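Local coordinates for XPF endonuclease (Aeropyrum pernix, PDB 2BGW) that is a structure-specific endonuclease of the XPF family that acts in nucleotide excision repair, cutting DNA through a magnesium-dependent nuclease domain, at a contact of chain A with DNA. Numbering follows the deposited sequence.

A contact of chain A with DNA. Residues 73, 76-77, 112-113. With nucleotides of chain B; nucleotides of chain C.
The C-terminal part of helix 67-78 and the end of helix 99-112, with Tyr113 just beyond it, form a platform against the terminal base pair of the duplex, DA15 of chain B with DT1 of chain C. Tyr113 buries 53 Å² of surface here. Its ring stands edge-on beneath the adenine, planes at 78° and centroids 5.5 Å apart, with CD2 3.7 Å from N3 of DA15. With CG anti to the carbonyl carbon (chi1 -34°), the ring lies beside helix 67-78, where CA of Ser73 sits over the centre of one face and CB of Asp112 lies toward the rim of the other. The backbone of Tyr113 caps the partner base, its carbonyl carbon lying over the thymine ring 3.6 Å from the centroid.

On the Hoogsteen edge, in the major groove, the adenine N6 amino group, paired with O4 of DT1, also donates a hydrogen bond to the main-chain O of Ala76 at 2.9 Å. This bond is bent, 138° at the hydrogen, with the donor above the carbonyl plane. CB of Ser73 packs 3.8 Å from the deoxyribose C2' of DA15. Mostly backbone atoms and one aromatic ring meet the face of the terminal pair, which would fit capping of a duplex end with little sequence readout, although crystal packing may contribute. The platform belongs to the ERCC4 nuclease domain, on the helical layer flanking its beta-sheet, facing the helix-hairpin-helix domain.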
# COMPACT_ATOMS: atom_id res chain seq x y z
N SER A 73 -2.62 2.53 7.90
CA SER A 73 -2.40 3.96 7.75
C SER A 73 -0.91 4.31 7.59
O SER A 73 -0.57 5.28 6.92
CB SER A 73 -2.99 4.72 8.94
OG SER A 73 -2.41 4.26 10.16
N ALA A 76 -0.17 3.57 3.93
CA ALA A 76 -0.81 4.53 3.07
C ALA A 76 -0.15 5.90 3.11
O ALA A 76 -0.24 6.67 2.14
CB ALA A 76 -2.28 4.62 3.41
N GLU A 77 0.49 6.21 4.24
CA GLU A 77 1.25 7.45 4.41
C GLU A 77 2.55 7.43 3.61
O GLU A 77 2.97 8.44 3.09
CB GLU A 77 1.64 7.62 5.88
CG GLU A 77 2.15 9.01 6.28
CD GLU A 77 2.72 9.07 7.71
OE1 GLU A 77 2.50 8.15 8.54
OE2 GLU A 77 3.41 10.07 8.01
N ASP A 112 -11.08 4.77 3.12
CA ASP A 112 -10.48 5.70 4.08
C ASP A 112 -9.04 6.08 3.75
O ASP A 112 -8.67 7.24 3.84
CB ASP A 112 -10.56 5.11 5.50
CG ASP A 112 -11.94 5.28 6.15
OD1 ASP A 112 -12.85 5.97 5.55
OD2 ASP A 112 -12.10 4.71 7.26
N TYR A 113 -8.21 5.11 3.38
CA TYR A 113 -6.85 5.41 3.02
C TYR A 113 -6.45 4.95 1.61
O TYR A 113 -5.26 4.78 1.33
CB TYR A 113 -5.88 4.80 4.03
CG TYR A 113 -6.30 4.71 5.48
CD1 TYR A 113 -6.79 3.51 5.99
CD2 TYR A 113 -6.11 5.76 6.37
CE1 TYR A 113 -7.14 3.36 7.33
CE2 TYR A 113 -6.47 5.63 7.74
CZ TYR A 113 -6.98 4.40 8.21
OH TYR A 113 -7.37 4.18 9.53
P DA B 15 -0.83 11.79 10.93
OP1 DA B 15 -1.18 12.31 12.27
OP2 DA B 15 0.46 11.08 10.75
O5' DA B 15 -2.02 10.83 10.48
C5' DA B 15 -3.34 11.38 10.62
C4' DA B 15 -4.32 10.57 9.81
O4' DA B 15 -3.96 10.67 8.40
C3' DA B 15 -4.25 9.08 10.15
O3' DA B 15 -5.44 8.66 10.84
C2' DA B 15 -4.06 8.37 8.81
C1' DA B 15 -4.36 9.47 7.79
N9 DA B 15 -3.67 9.19 6.53
C8 DA B 15 -2.34 8.93 6.35
N7 DA B 15 -2.03 8.65 5.10
C5 DA B 15 -3.24 8.72 4.42
C6 DA B 15 -3.58 8.51 3.07
N6 DA B 15 -2.70 8.19 2.11
N1 DA B 15 -4.88 8.64 2.74
C2 DA B 15 -5.75 8.95 3.71
N3 DA B 15 -5.55 9.16 5.01
C4 DA B 15 -4.26 9.03 5.29
O5' DT C 1 -10.74 4.86 -4.01
C5' DT C 1 -10.59 6.26 -3.94
C4' DT C 1 -10.64 6.67 -2.49
O4' DT C 1 -9.40 6.39 -1.81
C3' DT C 1 -10.78 8.16 -2.46
O3' DT C 1 -11.95 8.47 -1.80
C2' DT C 1 -9.56 8.72 -1.73
C1' DT C 1 -9.05 7.50 -1.01
N1 DT C 1 -7.60 7.58 -0.86
C2 DT C 1 -7.07 8.01 0.35
O2 DT C 1 -7.72 8.34 1.32
N3 DT C 1 -5.70 8.04 0.40
C4 DT C 1 -4.85 7.69 -0.63
O4 DT C 1 -3.64 7.75 -0.48
C5 DT C 1 -5.46 7.25 -1.87
C7 DT C 1 -4.64 6.94 -3.09
C6 DT C 1 -6.80 7.22 -1.93